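Local coordinates for 2-methyl-3-hydroxypyridine-5-carboxylic acid oxygenase (Mesorhizobium loti, PDB 3ALJ), which catalyses the FAD-dependent oxygenation of 2-methyl-3-hydroxypyridine-5-carboxylic acid, probably with opening of the pyridine ring, as in bacterial breakdown of vitamin B6, at residues N127-R138 and L141-I152; I152-R163 and K282-A292. All blocks are in the same frame, centred on the assembly; numbering follows the deposited sequence.

Contact 1: N127-R138 and L141-I152; sequences NSEAVAADPVGR and LQTGEVLEADLI. With FAD (flavin-adenine dinucleotide), chain B.
Q142 lays its amide along the backbone from N127 to E129 and uses both of its polar atoms there. NE2 donates to N127 O at 2.9 Å, with the acceptor in the amide plane, while OE1 accepts from E129 N at 2.9 Å, the donor standing well above the carbonyl plane. These two bonds fix the rotation of the amide. They are reached because CG sits between the backbone N and the carbonyl carbon (chi1 89°) and the chain bends at chi2. A third bond, Q142 N to E129 O at 2.8 Å, ties the backbones together, and Q142 CB meets V131 CG1 at 3.7 Å. E129 extends with its CG 3.5 Å from FAD N6A, and OE2 forms a salt bridge with K161. With an alanine at E129, K161 would probably lose its carboxylate mate and the amino group of the adenine its cover from CG. At the other end, A149 N donates to G137 O. G137 has phi 108° and forms a G1 bulge with R138 opposite D134; a CB there would run into A149 O. R138 and E148 lie side by side on one sheet face, CD to CG 4.0 Å, yet their flat ends are turned 83° apart and their charges do not meet. A130 N donates to FAD N1A at 3.0 Å, and A130 O accepts from N6A at 2.8 Å, a two-point reading of the adenine edge. This antiparallel three-stranded meander, set beside the nucleotide-binding sheet, is characteristic of the FAD domain of flavoprotein aromatic hydroxylases.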
loop_
_atom_site.group_PDB
_atom_site.type_symbol
_atom_site.label_atom_id
_atom_site.label_comp_id
_atom_site.label_asym_id
_atom_site.label_seq_id
_atom_site.Cartn_x
_atom_site.Cartn_y
_atom_site.Cartn_z
ATOM N N ASN A 127 -7.473 -13.431 -15.145
ATOM C CA ASN A 127 -8.698 -13.242 -15.993
ATOM C C ASN A 127 -9.909 -13.787 -15.264
ATOM O O ASN A 127 -10.866 -14.407 -15.857
ATOM C CB ASN A 127 -8.567 -14.063 -17.336
ATOM C CG ASN A 127 -7.467 -13.595 -18.201
ATOM O OD1 ASN A 127 -6.552 -14.364 -18.585
ATOM N ND2 ASN A 127 -7.525 -12.404 -18.489
ATOM N N SER A 128 -9.989 -13.588 -13.913
ATOM C CA SER A 128 -11.010 -14.180 -13.078
ATOM C C SER A 128 -11.552 -13.133 -12.127
ATOM O O SER A 128 -10.949 -12.793 -11.071
ATOM C CB SER A 128 -10.347 -15.345 -12.295
ATOM O OG SER A 128 -11.417 -16.120 -11.632
ATOM N N GLU A 129 -12.623 -12.519 -12.556
ATOM C CA GLU A 129 -13.201 -11.359 -11.829
ATOM C C GLU A 129 -14.364 -11.729 -11.004
ATOM O O GLU A 129 -15.350 -12.347 -11.530
ATOM C CB GLU A 129 -13.640 -10.250 -12.863
ATOM C CG GLU A 129 -14.305 -9.010 -12.172
ATOM C CD GLU A 129 -14.904 -8.039 -13.125
ATOM O OE1 GLU A 129 -15.108 -8.399 -14.317
ATOM O OE2 GLU A 129 -15.190 -6.932 -12.683
ATOM N N ALA A 130 -14.402 -11.380 -9.740
ATOM C CA ALA A 130 -15.579 -11.567 -8.870
ATOM C C ALA A 130 -16.518 -10.422 -9.142
ATOM O O ALA A 130 -16.183 -9.242 -9.086
ATOM C CB ALA A 130 -15.227 -11.509 -7.353
ATOM N N VAL A 131 -17.774 -10.756 -9.568
ATOM C CA VAL A 131 -18.733 -9.658 -9.920
ATOM C C VAL A 131 -19.849 -9.615 -8.890
ATOM O O VAL A 131 -20.475 -8.520 -8.729
ATOM C CB VAL A 131 -19.299 -9.775 -11.367
ATOM C CG1 VAL A 131 -18.191 -9.739 -12.376
ATOM C CG2 VAL A 131 -20.096 -11.007 -11.481
ATOM N N ALA A 132 -20.066 -10.693 -8.149
ATOM C CA ALA A 132 -21.061 -10.637 -7.101
ATOM C C ALA A 132 -20.728 -11.534 -5.978
ATOM O O ALA A 132 -20.020 -12.562 -6.157
ATOM C CB ALA A 132 -22.494 -10.915 -7.682
ATOM N N ALA A 133 -21.179 -11.219 -4.783
ATOM C CA ALA A 133 -20.938 -12.114 -3.633
ATOM C C ALA A 133 -22.207 -12.207 -2.791
ATOM O O ALA A 133 -22.972 -11.237 -2.744
ATOM C CB ALA A 133 -19.750 -11.567 -2.696
ATOM N N ASP A 134 -22.339 -13.315 -2.056
ATOM C CA ASP A 134 -23.548 -13.473 -1.241
ATOM C C ASP A 134 -22.995 -13.793 0.150
ATOM O O ASP A 134 -22.139 -14.703 0.267
ATOM C CB ASP A 134 -24.348 -14.665 -1.786
ATOM C CG ASP A 134 -25.681 -14.831 -1.118
ATOM O OD1 ASP A 134 -25.817 -14.686 0.115
ATOM O OD2 ASP A 134 -26.686 -15.083 -1.801
ATOM N N PRO A 135 -23.454 -13.068 1.185
ATOM C CA PRO A 135 -23.071 -13.387 2.575
ATOM C C PRO A 135 -23.255 -14.822 3.037
ATOM O O PRO A 135 -22.615 -15.267 3.976
ATOM C CB PRO A 135 -24.013 -12.540 3.405
ATOM C CG PRO A 135 -24.297 -11.312 2.577
ATOM C CD PRO A 135 -24.252 -11.823 1.107
ATOM N N VAL A 136 -24.083 -15.604 2.333
ATOM C CA VAL A 136 -24.171 -17.004 2.796
ATOM C C VAL A 136 -23.008 -17.845 2.361
ATOM O O VAL A 136 -22.870 -19.015 2.752
ATOM C CB VAL A 136 -25.478 -17.791 2.425
ATOM C CG1 VAL A 136 -26.679 -16.973 2.706
ATOM C CG2 VAL A 136 -25.408 -18.371 0.993
ATOM N N GLY A 137 -22.043 -17.251 1.589
ATOM C CA GLY A 137 -20.808 -17.939 1.208
ATOM C C GLY A 137 -20.768 -18.334 -0.264
ATOM O O GLY A 137 -20.388 -19.447 -0.656
ATOM N N ARG A 138 -21.155 -17.387 -1.126
ATOM C CA ARG A 138 -21.119 -17.641 -2.572
ATOM C C ARG A 138 -20.482 -16.446 -3.301
ATOM O O ARG A 138 -20.562 -15.290 -2.886
ATOM C CB ARG A 138 -22.533 -17.911 -3.156
ATOM C CG ARG A 138 -23.069 -19.283 -2.626
ATOM C CD ARG A 138 -24.102 -19.935 -3.558
ATOM N NE ARG A 138 -25.223 -19.033 -3.745
ATOM C CZ ARG A 138 -26.353 -19.109 -3.041
ATOM N NH1 ARG A 138 -26.529 -20.076 -2.115
ATOM N NH2 ARG A 138 -27.317 -18.217 -3.271
ATOM N N LEU A 141 -18.301 -15.360 -10.466
ATOM C CA LEU A 141 -17.320 -14.783 -11.358
ATOM C C LEU A 141 -17.951 -14.216 -12.640
ATOM O O LEU A 141 -19.117 -14.594 -12.942
ATOM C CB LEU A 141 -16.309 -15.877 -11.659
ATOM C CG LEU A 141 -15.619 -16.472 -10.420
ATOM C CD1 LEU A 141 -14.664 -17.510 -11.060
ATOM C CD2 LEU A 141 -14.790 -15.434 -9.693
ATOM N N GLN A 142 -17.184 -13.437 -13.419
ATOM C CA GLN A 142 -17.756 -12.847 -14.666
ATOM C C GLN A 142 -18.109 -13.926 -15.645
ATOM O O GLN A 142 -18.963 -13.701 -16.508
ATOM C CB GLN A 142 -16.780 -11.782 -15.166
ATOM C CG GLN A 142 -15.644 -12.221 -16.147
ATOM C CD GLN A 142 -14.460 -12.987 -15.528
ATOM O OE1 GLN A 142 -14.570 -13.552 -14.481
ATOM N NE2 GLN A 142 -13.331 -12.997 -16.222
ATOM N N THR A 143 -17.544 -15.099 -15.477
ATOM C CA THR A 143 -17.823 -16.221 -16.409
ATOM C C THR A 143 -19.163 -16.821 -16.099
ATOM O O THR A 143 -19.602 -17.728 -16.829
ATOM C CB THR A 143 -16.766 -17.349 -16.112
ATOM O OG1 THR A 143 -16.813 -17.695 -14.710
ATOM C CG2 THR A 143 -15.318 -16.875 -16.394
ATOM N N GLY A 144 -19.822 -16.442 -14.998
ATOM C CA GLY A 144 -21.049 -17.072 -14.536
ATOM C C GLY A 144 -20.768 -18.257 -13.584
ATOM O O GLY A 144 -21.681 -18.688 -12.966
ATOM N N GLU A 145 -19.483 -18.633 -13.393
ATOM C CA GLU A 145 -19.217 -19.677 -12.354
ATOM C C GLU A 145 -19.600 -19.176 -10.951
ATOM O O GLU A 145 -19.227 -18.070 -10.535
ATOM C CB GLU A 145 -17.733 -20.070 -12.449
ATOM C CG GLU A 145 -17.508 -21.338 -11.577
ATOM C CD GLU A 145 -16.033 -21.754 -11.633
ATOM O OE1 GLU A 145 -15.151 -20.954 -12.014
ATOM O OE2 GLU A 145 -15.748 -22.914 -11.241
ATOM N N VAL A 146 -20.334 -20.017 -10.228
ATOM C CA VAL A 146 -20.712 -19.728 -8.870
ATOM C C VAL A 146 -19.926 -20.636 -7.960
ATOM O O VAL A 146 -19.885 -21.894 -8.131
ATOM C CB VAL A 146 -22.248 -19.996 -8.588
ATOM C CG1 VAL A 146 -22.615 -19.606 -7.157
ATOM C CG2 VAL A 146 -23.100 -19.062 -9.493
ATOM N N LEU A 147 -19.197 -20.003 -7.041
ATOM C CA LEU A 147 -18.304 -20.728 -6.135
ATOM C C LEU A 147 -18.846 -20.685 -4.733
ATOM O O LEU A 147 -19.194 -19.630 -4.238
ATOM C CB LEU A 147 -16.891 -20.044 -6.229
ATOM C CG LEU A 147 -16.226 -20.035 -7.656
ATOM C CD1 LEU A 147 -14.901 -19.223 -7.644
ATOM C CD2 LEU A 147 -16.029 -21.437 -8.045
ATOM N N GLU A 148 -18.949 -21.832 -4.076
ATOM C CA GLU A 148 -19.385 -21.803 -2.681
ATOM C C GLU A 148 -18.106 -21.944 -1.817
ATOM O O GLU A 148 -17.129 -22.623 -2.158
ATOM C CB GLU A 148 -20.269 -23.043 -2.384
ATOM C CG GLU A 148 -21.627 -23.039 -3.142
ATOM C CD GLU A 148 -22.422 -24.270 -2.802
ATOM O OE1 GLU A 148 -22.731 -25.038 -3.745
ATOM O OE2 GLU A 148 -22.700 -24.466 -1.582
ATOM N N ALA A 149 -18.183 -21.301 -0.654
ATOM C CA ALA A 149 -17.047 -21.302 0.230
ATOM C C ALA A 149 -17.515 -21.124 1.657
ATOM O O ALA A 149 -18.575 -20.532 1.913
ATOM C CB ALA A 149 -16.049 -20.188 -0.198
ATOM N N ASP A 150 -16.609 -21.447 2.599
ATOM C CA ASP A 150 -16.867 -21.061 4.000
ATOM C C ASP A 150 -16.489 -19.631 4.343
ATOM O O ASP A 150 -16.924 -19.077 5.330
ATOM C CB ASP A 150 -16.039 -21.987 4.889
ATOM C CG ASP A 150 -16.308 -23.528 4.554
ATOM O OD1 ASP A 150 -17.523 -23.908 4.762
ATOM O OD2 ASP A 150 -15.493 -24.274 4.030
ATOM N N LEU A 151 -15.672 -19.019 3.455
ATOM C CA LEU A 151 -15.256 -17.576 3.671
ATOM C C LEU A 151 -15.034 -17.027 2.300
ATOM O O LEU A 151 -14.477 -17.681 1.412
ATOM C CB LEU A 151 -13.902 -17.593 4.434
ATOM C CG LEU A 151 -13.169 -16.218 4.523
ATOM C CD1 LEU A 151 -13.930 -15.303 5.495
ATOM C CD2 LEU A 151 -11.726 -16.502 4.909
ATOM N N ILE A 152 -15.544 -15.817 2.179
ATOM C CA ILE A 152 -15.304 -15.011 0.938
ATOM C C ILE A 152 -14.507 -13.763 1.322
ATOM O O ILE A 152 -14.960 -13.033 2.226
ATOM C CB ILE A 152 -16.612 -14.580 0.299
ATOM C CG1 ILE A 152 -17.471 -15.831 -0.030
ATOM C CG2 ILE A 152 -16.352 -13.673 -0.926
ATOM C CD1 ILE A 152 -18.655 -15.400 -0.803
HETATM P PA FAD B . -5.088 -3.299 -4.810
HETATM O O1A FAD B . -3.609 -3.191 -4.607
HETATM O O2A FAD B . -5.772 -2.300 -5.546
HETATM O O5B FAD B . -5.328 -4.721 -5.474
HETATM C C5B FAD B . -6.675 -5.160 -5.852
HETATM C C4B FAD B . -6.378 -6.228 -6.885
HETATM O O4B FAD B . -7.729 -6.721 -7.186
HETATM C C3B FAD B . -5.849 -5.736 -8.182
HETATM O O3B FAD B . -4.780 -6.576 -8.661
HETATM C C2B FAD B . -7.116 -5.697 -9.110
HETATM O O2B FAD B . -6.810 -5.896 -10.501
HETATM C C1B FAD B . -7.905 -6.880 -8.653
HETATM N N9A FAD B . -9.320 -6.731 -8.779
HETATM C C8A FAD B . -10.093 -5.592 -8.757
HETATM N N7A FAD B . -11.401 -5.885 -8.828
HETATM C C5A FAD B . -11.475 -7.267 -8.910
HETATM C C6A FAD B . -12.553 -8.149 -8.912
HETATM N N6A FAD B . -13.845 -7.678 -8.920
HETATM N N1A FAD B . -12.259 -9.450 -8.955
HETATM C C2A FAD B . -11.007 -9.920 -8.996
HETATM N N3A FAD B . -9.904 -9.116 -8.955
HETATM C C4A FAD B . -10.183 -7.785 -8.881
HETATM N N1 FAD B . 0.654 1.996 0.905
HETATM C C2 FAD B . 1.700 1.692 1.650
HETATM O O2 FAD B . 1.676 0.817 2.531
HETATM N N3 FAD B . 2.901 2.381 1.476
HETATM C C4 FAD B . 3.044 3.366 0.497
HETATM O O4 FAD B . 4.213 3.856 0.274
HETATM C C4X FAD B . 1.923 3.673 -0.254
HETATM N N5 FAD B . 1.980 4.758 -1.196
HETATM C C5X FAD B . 0.836 5.103 -1.891
HETATM C C6 FAD B . 0.826 6.223 -2.740
HETATM C C7 FAD B . -0.287 6.529 -3.481
HETATM C C7M FAD B . -0.254 7.766 -4.424
HETATM C C8 FAD B . -1.441 5.786 -3.351
HETATM C C8M FAD B . -2.728 6.121 -4.138
HETATM C C9 FAD B . -1.450 4.670 -2.503
HETATM C C9A FAD B . -0.313 4.341 -1.722
HETATM N N10 FAD B . -0.309 3.208 -0.796
HETATM C C10 FAD B . 0.782 2.936 -0.058
HETATM C "C1'" FAD B . -1.606 2.399 -0.614
HETATM C "C2'" FAD B . -1.506 1.112 -1.422
HETATM O "O2'" FAD B . -1.249 1.438 -2.804
HETATM C "C3'" FAD B . -2.868 0.391 -1.397
HETATM O "O3'" FAD B . -3.463 0.637 -0.068
HETATM C "C4'" FAD B . -2.784 -1.072 -1.538
HETATM O "O4'" FAD B . -2.240 -1.337 -2.862
HETATM C "C5'" FAD B . -4.131 -1.717 -1.491
HETATM O "O5'" FAD B . -3.969 -3.122 -1.663
HETATM P P FAD B . -5.274 -3.957 -1.977
HETATM O O1P FAD B . -4.807 -5.337 -2.166
HETATM O O2P FAD B . -6.371 -3.682 -0.997
HETATM O O3P FAD B . -5.820 -3.346 -3.372
#

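Contact 2: I152-R163 and K282-A292; sequences IVGADGVGSKVR and KVALVGDAAHA. With FAD (flavin-adenine dinucleotide), chain B.
I152 and V283 open a parallel strand pairing in which four backbone bonds alternate between the two strands: I152 N to K282 O, A284 N to I152 O, G154 N to A284 O and V286 N to G154 O. The short axes run 22° apart. G154 sits where a CB would strike L285 CD2. Apolar contacts cover the I152, V283 and L285 face: V162 CG1 touches V283 CG1 at 3.7 Å and L285 CD2 at 3.8 Å, and R163 lays its CG on L285 CD1. Side by side, 151-154 and 283-285 extend the parallel sheet of the Rossmann-type FAD fold, and the loops that follow carry its DG (D156, G157) and GD (G287, D288) sequences. Among polar side chains, R163 ties the segments together, NH1 donating to A289 O at 2.9 Å. With CG anti to its N (chi1 178°) and a bend at chi3, it also brings NH1 and NH2 onto V158 O. Both oxygens lie at the guanidinium edge, while S160 CB stands over one face. Within 152-163, D156 braces the helix start: OD2 takes V162 N on its syn lone pair, and OD1 accepts from S160 OG at 2.6 Å. Cofactor bonds come from D288, whose N donates to FAD O2P and whose OD1 accepts from O3' at 2.8 Å. One water bridges G157 N, V286 O and A289 N to FAD O2P; a second links V158 N and D288 OD2 to FAD O2A, 2.9 Å from the water.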
loop_
_atom_site.group_PDB
_atom_site.type_symbol
_atom_site.label_atom_id
_atom_site.label_comp_id
_atom_site.label_asym_id
_atom_site.label_seq_id
_atom_site.Cartn_x
_atom_site.Cartn_y
_atom_site.Cartn_z
ATOM N N ILE A 152 -15.544 -15.817 2.179
ATOM C CA ILE A 152 -15.304 -15.011 0.938
ATOM C C ILE A 152 -14.507 -13.763 1.322
ATOM O O ILE A 152 -14.960 -13.033 2.226
ATOM C CB ILE A 152 -16.612 -14.580 0.299
ATOM C CG1 ILE A 152 -17.471 -15.831 -0.030
ATOM C CG2 ILE A 152 -16.352 -13.673 -0.926
ATOM C CD1 ILE A 152 -18.655 -15.400 -0.803
ATOM N N VAL A 153 -13.339 -13.504 0.724
ATOM C CA VAL A 153 -12.551 -12.331 1.009
ATOM C C VAL A 153 -12.686 -11.357 -0.165
ATOM O O VAL A 153 -12.215 -11.656 -1.263
ATOM C CB VAL A 153 -11.094 -12.732 1.253
ATOM C CG1 VAL A 153 -10.264 -11.469 1.565
ATOM C CG2 VAL A 153 -10.977 -13.714 2.524
ATOM N N GLY A 154 -13.233 -10.198 0.134
ATOM C CA GLY A 154 -13.302 -9.110 -0.863
ATOM C C GLY A 154 -12.052 -8.260 -0.718
ATOM O O GLY A 154 -12.015 -7.356 0.061
ATOM N N ALA A 155 -11.023 -8.629 -1.465
ATOM C CA ALA A 155 -9.710 -7.855 -1.476
ATOM C C ALA A 155 -9.570 -7.288 -2.893
ATOM O O ALA A 155 -8.455 -7.233 -3.443
ATOM C CB ALA A 155 -8.585 -8.894 -1.190
ATOM N N ASP A 156 -10.697 -6.776 -3.403
ATOM C CA ASP A 156 -10.747 -6.303 -4.799
ATOM C C ASP A 156 -10.707 -4.854 -5.009
ATOM O O ASP A 156 -11.230 -4.340 -6.001
ATOM C CB ASP A 156 -11.955 -7.061 -5.506
ATOM C CG ASP A 156 -13.247 -6.973 -4.746
ATOM O OD1 ASP A 156 -13.342 -6.852 -3.492
ATOM O OD2 ASP A 156 -14.339 -7.069 -5.457
ATOM N N GLY A 157 -10.000 -4.167 -4.098
ATOM C CA GLY A 157 -9.612 -2.790 -4.379
ATOM C C GLY A 157 -10.695 -1.728 -4.111
ATOM O O GLY A 157 -11.795 -2.038 -3.703
ATOM N N VAL A 158 -10.399 -0.457 -4.427
ATOM C CA VAL A 158 -11.303 0.648 -4.099
ATOM C C VAL A 158 -12.622 0.498 -4.821
ATOM O O VAL A 158 -13.615 0.972 -4.302
ATOM C CB VAL A 158 -10.691 2.023 -4.565
ATOM C CG1 VAL A 158 -9.613 2.471 -3.711
ATOM C CG2 VAL A 158 -10.252 1.997 -6.026
ATOM N N GLY A 159 -12.589 -0.170 -6.022
ATOM C CA GLY A 159 -13.878 -0.426 -6.789
ATOM C C GLY A 159 -14.450 -1.795 -6.504
ATOM O O GLY A 159 -15.202 -2.289 -7.356
ATOM N N SER A 160 -14.197 -2.405 -5.342
ATOM C CA SER A 160 -14.676 -3.773 -5.011
ATOM C C SER A 160 -16.141 -4.032 -5.400
ATOM O O SER A 160 -17.093 -3.340 -4.924
ATOM C CB SER A 160 -14.663 -3.860 -3.452
ATOM O OG SER A 160 -15.199 -5.054 -3.008
ATOM N N LYS A 161 -16.252 -5.056 -6.210
ATOM C CA LYS A 161 -17.576 -5.574 -6.565
ATOM C C LYS A 161 -18.100 -6.535 -5.559
ATOM O O LYS A 161 -19.331 -6.699 -5.444
ATOM C CB LYS A 161 -17.535 -6.210 -8.001
ATOM C CG LYS A 161 -17.510 -5.114 -9.125
ATOM C CD LYS A 161 -17.474 -5.787 -10.532
ATOM C CE LYS A 161 -17.391 -4.685 -11.549
ATOM N NZ LYS A 161 -17.515 -5.403 -12.855
ATOM N N VAL A 162 -17.224 -7.219 -4.802
ATOM C CA VAL A 162 -17.715 -7.966 -3.692
ATOM C C VAL A 162 -18.475 -7.011 -2.744
ATOM O O VAL A 162 -19.607 -7.331 -2.303
ATOM C CB VAL A 162 -16.531 -8.719 -2.995
ATOM C CG1 VAL A 162 -16.948 -9.333 -1.617
ATOM C CG2 VAL A 162 -15.876 -9.762 -3.962
ATOM N N ARG A 163 -17.901 -5.841 -2.419
ATOM C CA ARG A 163 -18.569 -4.891 -1.596
ATOM C C ARG A 163 -19.825 -4.323 -2.258
ATOM O O ARG A 163 -20.909 -4.394 -1.637
ATOM C CB ARG A 163 -17.594 -3.727 -1.409
ATOM C CG ARG A 163 -18.185 -2.547 -0.570
ATOM C CD ARG A 163 -17.290 -1.339 -0.645
ATOM N NE ARG A 163 -17.203 -0.814 -2.004
ATOM C CZ ARG A 163 -16.155 -0.265 -2.566
ATOM N NH1 ARG A 163 -14.988 -0.139 -1.970
ATOM N NH2 ARG A 163 -16.314 0.214 -3.797
ATOM N N LYS A 282 -20.467 -14.477 5.789
ATOM C CA LYS A 282 -19.177 -15.112 5.563
ATOM C C LYS A 282 -18.258 -14.246 4.648
ATOM O O LYS A 282 -17.238 -14.769 4.281
ATOM C CB LYS A 282 -19.328 -16.478 4.947
ATOM C CG LYS A 282 -20.122 -17.500 5.900
ATOM C CD LYS A 282 -20.458 -18.779 5.041
ATOM C CE LYS A 282 -21.666 -19.643 5.535
ATOM N NZ LYS A 282 -21.282 -19.991 6.870
ATOM N N VAL A 283 -18.666 -13.007 4.396
ATOM C CA VAL A 283 -17.841 -12.096 3.527
ATOM C C VAL A 283 -17.103 -11.101 4.411
ATOM O O VAL A 283 -17.662 -10.410 5.242
ATOM C CB VAL A 283 -18.786 -11.321 2.607
ATOM C CG1 VAL A 283 -17.970 -10.262 1.811
ATOM C CG2 VAL A 283 -19.473 -12.326 1.585
ATOM N N ALA A 284 -15.761 -10.983 4.164
ATOM C CA ALA A 284 -14.933 -9.920 4.810
ATOM C C ALA A 284 -14.320 -9.108 3.726
ATOM O O ALA A 284 -13.739 -9.647 2.740
ATOM C CB ALA A 284 -13.849 -10.534 5.588
ATOM N N LEU A 285 -14.418 -7.805 3.921
ATOM C CA LEU A 285 -13.771 -6.804 2.985
ATOM C C LEU A 285 -12.420 -6.407 3.592
ATOM O O LEU A 285 -12.369 -5.995 4.755
ATOM C CB LEU A 285 -14.638 -5.558 2.875
ATOM C CG LEU A 285 -16.067 -5.919 2.355
ATOM C CD1 LEU A 285 -16.836 -4.592 2.247
ATOM C CD2 LEU A 285 -16.066 -6.647 0.993
ATOM N N VAL A 286 -11.360 -6.475 2.798
ATOM C CA VAL A 286 -9.938 -6.263 3.309
ATOM C C VAL A 286 -9.267 -5.282 2.404
ATOM O O VAL A 286 -9.349 -5.470 1.171
ATOM C CB VAL A 286 -9.109 -7.588 3.338
ATOM C CG1 VAL A 286 -9.827 -8.641 4.327
ATOM C CG2 VAL A 286 -8.619 -8.131 1.922
ATOM N N GLY A 287 -8.500 -4.334 2.919
ATOM C CA GLY A 287 -7.679 -3.526 2.045
ATOM C C GLY A 287 -8.437 -2.324 1.519
ATOM O O GLY A 287 -9.325 -1.808 2.220
ATOM N N ASP A 288 -8.049 -1.857 0.330
ATOM C CA ASP A 288 -8.672 -0.657 -0.193
ATOM C C ASP A 288 -10.234 -0.861 -0.460
ATOM O O ASP A 288 -10.951 0.157 -0.566
ATOM C CB ASP A 288 -8.042 -0.309 -1.549
ATOM C CG ASP A 288 -6.726 0.497 -1.413
ATOM O OD1 ASP A 288 -6.231 0.660 -0.288
ATOM O OD2 ASP A 288 -6.264 0.945 -2.483
ATOM N N ALA A 289 -10.672 -2.099 -0.551
ATOM C CA ALA A 289 -12.123 -2.366 -0.645
ATOM C C ALA A 289 -12.848 -1.746 0.564
ATOM O O ALA A 289 -14.048 -1.400 0.467
ATOM C CB ALA A 289 -12.380 -3.863 -0.693
ATOM N N ALA A 290 -12.152 -1.709 1.723
ATOM C CA ALA A 290 -12.763 -1.257 2.966
ATOM C C ALA A 290 -12.276 0.075 3.441
ATOM O O ALA A 290 -12.999 0.786 4.152
ATOM C CB ALA A 290 -12.548 -2.320 4.047
ATOM N N HIS A 291 -10.969 0.393 3.200
ATOM C CA HIS A 291 -10.366 1.518 3.971
ATOM C C HIS A 291 -9.253 2.205 3.204
ATOM O O HIS A 291 -8.252 2.630 3.766
ATOM C CB HIS A 291 -9.861 0.949 5.345
ATOM C CG HIS A 291 -8.875 -0.155 5.223
ATOM N ND1 HIS A 291 -7.615 0.001 4.675
ATOM C CD2 HIS A 291 -8.956 -1.447 5.628
ATOM C CE1 HIS A 291 -6.977 -1.181 4.741
ATOM N NE2 HIS A 291 -7.755 -2.062 5.285
ATOM N N ALA A 292 -9.454 2.430 1.924
ATOM C CA ALA A 292 -8.467 3.218 1.212
ATOM C C ALA A 292 -8.284 4.605 1.765
ATOM O O ALA A 292 -9.264 5.195 2.261
ATOM C CB ALA A 292 -8.848 3.364 -0.260
HETATM P PA FAD B . -5.088 -3.299 -4.810
HETATM O O1A FAD B . -3.609 -3.191 -4.607
HETATM O O2A FAD B . -5.772 -2.300 -5.546
HETATM O O5B FAD B . -5.328 -4.721 -5.474
HETATM C C5B FAD B . -6.675 -5.160 -5.852
HETATM C C4B FAD B . -6.378 -6.228 -6.885
HETATM O O4B FAD B . -7.729 -6.721 -7.186
HETATM C C3B FAD B . -5.849 -5.736 -8.182
HETATM O O3B FAD B . -4.780 -6.576 -8.661
HETATM C C2B FAD B . -7.116 -5.697 -9.110
HETATM O O2B FAD B . -6.810 -5.896 -10.501
HETATM C C1B FAD B . -7.905 -6.880 -8.653
HETATM N N9A FAD B . -9.320 -6.731 -8.779
HETATM C C8A FAD B . -10.093 -5.592 -8.757
HETATM N N7A FAD B . -11.401 -5.885 -8.828
HETATM C C5A FAD B . -11.475 -7.267 -8.910
HETATM C C6A FAD B . -12.553 -8.149 -8.912
HETATM N N6A FAD B . -13.845 -7.678 -8.920
HETATM N N1A FAD B . -12.259 -9.450 -8.955
HETATM C C2A FAD B . -11.007 -9.920 -8.996
HETATM N N3A FAD B . -9.904 -9.116 -8.955
HETATM C C4A FAD B . -10.183 -7.785 -8.881
HETATM N N1 FAD B . 0.654 1.996 0.905
HETATM C C2 FAD B . 1.700 1.692 1.650
HETATM O O2 FAD B . 1.676 0.817 2.531
HETATM N N3 FAD B . 2.901 2.381 1.476
HETATM C C4 FAD B . 3.044 3.366 0.497
HETATM O O4 FAD B . 4.213 3.856 0.274
HETATM C C4X FAD B . 1.923 3.673 -0.254
HETATM N N5 FAD B . 1.980 4.758 -1.196
HETATM C C5X FAD B . 0.836 5.103 -1.891
HETATM C C6 FAD B . 0.826 6.223 -2.740
HETATM C C7 FAD B . -0.287 6.529 -3.481
HETATM C C7M FAD B . -0.254 7.766 -4.424
HETATM C C8 FAD B . -1.441 5.786 -3.351
HETATM C C8M FAD B . -2.728 6.121 -4.138
HETATM C C9 FAD B . -1.450 4.670 -2.503
HETATM C C9A FAD B . -0.313 4.341 -1.722
HETATM N N10 FAD B . -0.309 3.208 -0.796
HETATM C C10 FAD B . 0.782 2.936 -0.058
HETATM C "C1'" FAD B . -1.606 2.399 -0.614
HETATM C "C2'" FAD B . -1.506 1.112 -1.422
HETATM O "O2'" FAD B . -1.249 1.438 -2.804
HETATM C "C3'" FAD B . -2.868 0.391 -1.397
HETATM O "O3'" FAD B . -3.463 0.637 -0.068
HETATM C "C4'" FAD B . -2.784 -1.072 -1.538
HETATM O "O4'" FAD B . -2.240 -1.337 -2.862
HETATM C "C5'" FAD B . -4.131 -1.717 -1.491
HETATM O "O5'" FAD B . -3.969 -3.122 -1.663
HETATM P P FAD B . -5.274 -3.957 -1.977
HETATM O O1P FAD B . -4.807 -5.337 -2.166
HETATM O O2P FAD B . -6.371 -3.682 -0.997
HETATM O O3P FAD B . -5.820 -3.346 -3.372
HETATM O O HOH W 1 -8.973 -4.446 -1.350
HETATM O O HOH W 2 -7.428 -0.078 -4.800
#

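How the contacts relate
Contact 1 lies about 25 Å from the chain centre, between centres, and is only partly buried; contact 2, about 14 Å from it, is buried. They share I152 at the join: after strand 146-148 the chain leaves the three-stranded antiparallel sheet, and strand 151-154 lies in the larger one, where contact 2 pairs it with 283-285. Contact 1 rests on an amide gripping backbone and on backbone bonds, with R138 and E148 aligned through their aliphatic parts on an exposed face; contact 2 relies on parallel backbone bonds, aliphatic packing and ordered waters. Contact 1 bonds the adenine edge of FAD, while contact 2 packs D156 on the adenine and bonds the pyrophosphate and ribityl chain. A probable hydrogen bond between P135 O and K282 N, 2.9 Å, also joins them.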